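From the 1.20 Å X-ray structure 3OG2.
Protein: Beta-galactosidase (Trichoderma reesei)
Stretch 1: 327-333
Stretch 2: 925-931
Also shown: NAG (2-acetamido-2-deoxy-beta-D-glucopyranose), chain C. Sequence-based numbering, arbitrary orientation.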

ATOM      1  N   GLY A 327       2.912   2.983  -1.672  1.00  8.93           N
ATOM      2  CA  GLY A 327       3.415   3.580  -2.896  1.00  8.32           C
ATOM      3  C   GLY A 327       2.660   4.861  -3.297  1.00  7.45           C
ATOM      4  O   GLY A 327       2.159   5.620  -2.439  1.00  8.35           O
ATOM      5  N   THR A 328       2.623   5.095  -4.609  1.00  6.66           N
ATOM      6  CA  THR A 328       2.204   6.399  -5.085  1.00  6.99           C
ATOM      7  C   THR A 328       1.225   6.279  -6.236  1.00  6.84           C
ATOM      8  O   THR A 328       1.433   5.431  -7.143  1.00  7.52           O
ATOM      9  CB  THR A 328       3.456   7.159  -5.598  1.00  8.54           C
ATOM     10  OG1 THR A 328       4.412   7.192  -4.484  1.00 10.17           O
ATOM     11  CG2 THR A 328       3.146   8.582  -5.981  1.00  9.18           C
ATOM     12  N   ASN A 329       0.193   7.123  -6.236  1.00  6.91           N
ATOM     13  CA  ASN A 329      -0.731   7.200  -7.376  1.00  6.76           C
ATOM     14  C   ASN A 329      -0.116   8.099  -8.457  1.00  6.51           C
ATOM     15  O   ASN A 329      -0.679   9.204  -8.748  1.00  7.20           O
ATOM     16  CB  ASN A 329      -2.076   7.755  -6.906  1.00  6.12           C
ATOM     17  CG  ASN A 329      -2.693   6.923  -5.825  1.00  6.50           C
ATOM     18  OD1 ASN A 329      -2.766   5.688  -5.945  1.00  7.22           O
ATOM     19  ND2 ASN A 329      -3.098   7.561  -4.719  1.00  7.14           N
ATOM     20  N   TRP A 330       0.997   7.682  -9.028  1.00  6.30           N
ATOM     21  CA  TRP A 330       1.619   8.463 -10.089  1.00  7.26           C
ATOM     22  C   TRP A 330       0.782   8.395 -11.337  1.00  7.16           C
ATOM     23  O   TRP A 330      -0.104   7.536 -11.513  1.00  6.99           O
ATOM     24  CB  TRP A 330       3.073   7.923 -10.296  1.00  7.33           C
ATOM     25  CG  TRP A 330       3.022   6.529 -10.874  1.00  7.03           C
ATOM     26  CD1 TRP A 330       2.906   5.348 -10.207  1.00  7.23           C
ATOM     27  CD2 TRP A 330       3.074   6.219 -12.278  1.00  7.62           C
ATOM     28  NE1 TRP A 330       2.881   4.321 -11.107  1.00  7.07           N
ATOM     29  CE2 TRP A 330       2.969   4.812 -12.389  1.00  7.67           C
ATOM     30  CE3 TRP A 330       3.164   6.984 -13.453  1.00  7.83           C
ATOM     31  CZ2 TRP A 330       2.975   4.151 -13.620  1.00  7.99           C
ATOM     32  CZ3 TRP A 330       3.174   6.324 -14.669  1.00  8.08           C
ATOM     33  CH2 TRP A 330       3.080   4.954 -14.730  1.00  8.65           C
ATOM     34  N   GLY A 331       1.047   9.333 -12.261  1.00  7.20           N
ATOM     35  CA  GLY A 331       0.461   9.209 -13.614  1.00  8.03           C
ATOM     36  C   GLY A 331      -1.056   9.113 -13.619  1.00  6.14           C
ATOM     37  O   GLY A 331      -1.601   8.361 -14.421  1.00  7.23           O
ATOM     38  N   ASN A 332      -1.750   9.863 -12.778  1.00  6.40           N
ATOM     39  CA  ASN A 332      -3.214   9.905 -12.744  1.00  7.16           C
ATOM     40  C   ASN A 332      -3.828   8.542 -12.457  1.00  5.92           C
ATOM     41  O   ASN A 332      -5.047   8.363 -12.745  1.00  7.79           O
ATOM     42  CB  ASN A 332      -3.773  10.459 -14.062  1.00  7.74           C
ATOM     43  CG  ASN A 332      -3.228  11.843 -14.332  1.00  7.93           C
ATOM     44  OD1 ASN A 332      -3.380  12.763 -13.499  1.00  8.88           O
ATOM     45  ND2 ASN A 332      -2.653  11.988 -15.508  1.00  8.31           N
ATOM     46  N   LEU A 333      -3.113   7.592 -11.867  1.00  6.33           N
ATOM     47  CA  LEU A 333      -3.773   6.250 -11.737  1.00  6.30           C
ATOM     48  C   LEU A 333      -4.797   6.260 -10.634  1.00  5.78           C
ATOM     49  O   LEU A 333      -5.584   5.300 -10.588  1.00  7.17           O
ATOM     50  CB  LEU A 333      -2.712   5.154 -11.581  1.00  6.60           C
ATOM     51  CG  LEU A 333      -1.933   5.098 -10.272  1.00  6.97           C
ATOM     52  CD1 LEU A 333      -2.668   4.293  -9.193  1.00  8.08           C
ATOM     53  CD2 LEU A 333      -0.578   4.411 -10.496  1.00  8.31           C
ATOM     54  N   GLY A 925       9.564  12.625 -17.228  1.00  8.91           N
ATOM     55  CA  GLY A 925       8.383  12.315 -18.038  1.00  9.74           C
ATOM     56  C   GLY A 925       7.251  11.642 -17.254  1.00  8.59           C
ATOM     57  O   GLY A 925       6.133  11.566 -17.790  1.00  9.40           O
ATOM     58  N   PHE A 926       7.520  11.151 -16.051  1.00  8.60           N
ATOM     59  CA  PHE A 926       6.481  10.555 -15.208  1.00  7.38           C
ATOM     60  C   PHE A 926       5.772  11.611 -14.382  1.00  6.88           C
ATOM     61  O   PHE A 926       6.444  12.400 -13.697  1.00  8.51           O
ATOM     62  CB  PHE A 926       7.124   9.566 -14.239  1.00  8.26           C
ATOM     63  CG  PHE A 926       7.619   8.282 -14.933  1.00  8.81           C
ATOM     64  CD1 PHE A 926       8.867   8.197 -15.512  1.00 10.98           C
ATOM     65  CD2 PHE A 926       6.736   7.183 -14.959  1.00 11.01           C
ATOM     66  CE1 PHE A 926       9.288   7.007 -16.128  1.00 13.18           C
ATOM     67  CE2 PHE A 926       7.164   6.004 -15.547  1.00 13.67           C
ATOM     68  CZ  PHE A 926       8.406   5.920 -16.133  1.00 14.06           C
ATOM     69  N   GLN A 927       4.450  11.606 -14.439  1.00  7.46           N
ATOM     70  CA  GLN A 927       3.736  12.585 -13.557  1.00  7.39           C
ATOM     71  C   GLN A 927       3.713  12.013 -12.155  1.00  7.04           C
ATOM     72  O   GLN A 927       3.290  10.897 -11.935  1.00  8.17           O
ATOM     73  CB  GLN A 927       2.351  12.852 -14.117  1.00  8.29           C
ATOM     74  CG  GLN A 927       1.709  14.099 -13.480  1.00  9.13           C
ATOM     75  CD  GLN A 927       0.649  13.642 -12.507  1.00  8.17           C
ATOM     76  OE1 GLN A 927       0.949  13.290 -11.361  1.00  9.36           O
ATOM     77  NE2 GLN A 927      -0.609  13.637 -12.953  1.00  9.76           N
ATOM     78  N   TYR A 928       4.279  12.767 -11.217  1.00  7.79           N
ATOM     79  CA  TYR A 928       4.481  12.345  -9.845  1.00  7.01           C
ATOM     80  C   TYR A 928       3.854  13.311  -8.862  1.00  6.94           C
ATOM     81  O   TYR A 928       4.271  13.391  -7.694  1.00  9.03           O
ATOM     82  CB  TYR A 928       5.999  12.077  -9.552  1.00  9.07           C
ATOM     83  CG  TYR A 928       6.231  10.573  -9.410  1.00  7.88           C
ATOM     84  CD1 TYR A 928       6.068   9.948  -8.210  1.00  8.06           C
ATOM     85  CD2 TYR A 928       6.608   9.813 -10.533  1.00  8.86           C
ATOM     86  CE1 TYR A 928       6.291   8.557  -8.116  1.00  7.87           C
ATOM     87  CE2 TYR A 928       6.815   8.422 -10.462  1.00  8.50           C
ATOM     88  CZ  TYR A 928       6.655   7.814  -9.232  1.00  8.52           C
ATOM     89  OH  TYR A 928       6.848   6.453  -9.163  1.00 10.61           O
ATOM     90  N   GLY A 929       2.848  14.061  -9.312  1.00  7.55           N
ATOM     91  CA  GLY A 929       2.174  14.882  -8.288  1.00  8.36           C
ATOM     92  C   GLY A 929       1.119  15.801  -8.927  1.00  7.37           C
ATOM     93  O   GLY A 929       1.359  16.439  -9.986  1.00  8.48           O
ATOM     94  N   LYS A 930      -0.013  15.854  -8.267  1.00  8.03           N
ATOM     95  CA  LYS A 930      -1.027  16.830  -8.527  1.00  8.87           C
ATOM     96  C   LYS A 930      -1.143  17.604  -7.216  1.00  7.90           C
ATOM     97  O   LYS A 930      -1.508  17.101  -6.185  1.00  9.86           O
ATOM     98  CB  LYS A 930      -2.364  16.120  -8.888  1.00  9.75           C
ATOM     99  CG  LYS A 930      -3.466  17.127  -9.180  1.00 14.66           C
ATOM    100  CD  LYS A 930      -4.637  16.509  -9.958  1.00 19.01           C
ATOM    101  CE  LYS A 930      -4.405  16.496 -11.451  1.00 16.78           C
ATOM    102  NZ  LYS A 930      -5.578  16.027 -12.250  1.00 15.53           N
ATOM    103  N   TYR A 931      -0.804  18.888  -7.320  1.00  8.53           N
ATOM    104  CA  TYR A 931      -0.789  19.797  -6.185  1.00  8.03           C
ATOM    105  C   TYR A 931      -1.935  20.772  -6.347  1.00  7.81           C
ATOM    106  O   TYR A 931      -2.074  21.390  -7.396  1.00 10.27           O
ATOM    107  CB  TYR A 931       0.547  20.572  -6.194  1.00  9.30           C
ATOM    108  CG  TYR A 931       0.625  21.584  -5.058  1.00  9.84           C
ATOM    109  CD1 TYR A 931       0.860  21.122  -3.764  1.00 10.29           C
ATOM    110  CD2 TYR A 931       0.449  22.929  -5.283  1.00 11.58           C
ATOM    111  CE1 TYR A 931       0.924  22.029  -2.701  1.00 10.64           C
ATOM    112  CE2 TYR A 931       0.515  23.888  -4.264  1.00 11.67           C
ATOM    113  CZ  TYR A 931       0.758  23.401  -2.981  1.00 11.37           C
ATOM    114  OH  TYR A 931       0.834  24.279  -1.921  1.00 12.61           O
TER
HETATM  115  C1  NAG C   1      -2.804  25.687   1.780  1.00 14.32           C
HETATM  116  C2  NAG C   1      -3.475  24.302   1.821  1.00 12.47           C
HETATM  117  C3  NAG C   1      -4.992  24.507   1.705  1.00 12.84           C
HETATM  118  C4  NAG C   1      -5.507  25.433   2.817  1.00 15.89           C
HETATM  119  C5  NAG C   1      -4.658  26.727   2.850  1.00 19.25           C
HETATM  120  C6  NAG C   1      -5.017  27.610   4.041  1.00 28.12           C
HETATM  121  C7  NAG C   1      -2.214  22.496   0.761  1.00 11.36           C
HETATM  122  C8  NAG C   1      -1.564  22.035  -0.537  1.00 13.42           C
HETATM  123  N2  NAG C   1      -3.007  23.548   0.648  1.00 11.95           N
HETATM  124  O3  NAG C   1      -5.628  23.241   1.745  1.00 14.69           O
HETATM  125  O4  NAG C   1      -6.829  25.826   2.485  1.00 16.81           O
HETATM  126  O5  NAG C   1      -3.280  26.422   2.896  1.00 16.61           O
HETATM  127  O6  NAG C   1      -4.371  28.883   3.825  1.00 37.15           O
HETATM  128  O7  NAG C   1      -1.967  21.961   1.827  1.00 16.04           O
HETATM  129  O   HOH W   1      -0.783  11.447 -10.451  1.00  8.87           O
HETATM  130  O   HOH W   2      -0.737  14.151 -15.953  1.00 12.07           O
HETATM  131  O   HOH W   3      -5.329  12.984 -11.545  1.00 13.20           O
HETATM  132  O   HOH W   4      -3.967  15.439 -14.527  1.00 14.85           O

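Contact between a loop (327-333) that ends in a tight turn and a stretch (925-931) that is strand from Phe 926 on, in Trichoderma reesei beta-galactosidase, two pieces of one chain nearly 600 residues apart in sequence. A single direct backbone hydrogen bond joins them: Gly 331 N donates to Gln 927 O at 2.8 Å with an N-H...O angle of 151°. The CA atoms pair accordingly, Trp 330 CA with Tyr 928 CA at 4.8 Å and Gly 331 CA with Gln 927 CA at 4.7 Å. The turn that presents this amide is type I', running from Trp 330 to Leu 333 and closed by Leu 333 N to Trp 330 O at 3.0 Å. Its two inner residues, Gly 331 (phi/psi 57/40) and Asn 332 (60/21), both have positive phi; a CB on Gly 331 would point away from the strand and lie 2.5 Å from Trp 330 CE3.

Trp 330 has the largest area covered by the other stretch, 80 Å². Its CA-to-CB bond points toward the strand, and with chi1 of 68° (p) and chi2 of -86° one face of the indole is turned to the side where the rings of both Phe 926 and Tyr 928 lie. Trp 330 CB sits over one face of the Tyr 928 ring, 3.7 Å from the ring centroid and 11° off its normal, a well-centred CH-pi contact. CB, not the indole, lies over that ring: the five-membered ring of Trp 330 is near parallel to it, at 16°, but slid apart, with centroids 5.5 Å away and little overlap. With Phe 926 the arrangement is different. That side chain (chi1 -71°, m; chi2 86°) leaves its backbone sideways, yet its ring reaches the indole and turns an edge toward the face of the six-membered ring, offset, with planes at 64° and Trp 330 CZ3 to Phe 926 CD2 at 3.7 Å.

Tyr 928 starts with CA-to-CB pointing away from the turn. Its chi1 of -108° lies between the usual wells, and with chi2 of -87° the ring nevertheless comes back to meet Trp 330 CB. With chi1 at -56° (m), Thr 328 CG2 is 3.8 Å and Thr 328 OG1 4.3 Å from Tyr 928 CE1; OG1 is also hydrogen-bonded elsewhere in the structure.

The polar side is organised around Gln 927. Chi1 is t (-165°), but chi2 of -105° is off-rotamer and chi3 is 82°, a bent shape that lets Gln 927 OE1 accept from its own strand's Gly 929 N at 2.9 Å. The same oxygen accepts from water 1 at 2.7 Å, which also donates to Asn 329 O and accepts from Asn 332 N. At the other end of the amide, Gln 927 NE2 lies 3.0 Å from Asn 332 OD1, while water 2 accepts from both Gln 927 NE2 and Asn 332 ND2. Asn 332 (chi1 -58°, m) sets out sideways, but its amide ends near the strand. Lys 930 NZ stays 4.1 Å from Asn 332 OD1, too far for a direct hydrogen bond, and waters 3 and 4 bridge the gap, each accepting from the ammonium and donating to Asn 332 OD1.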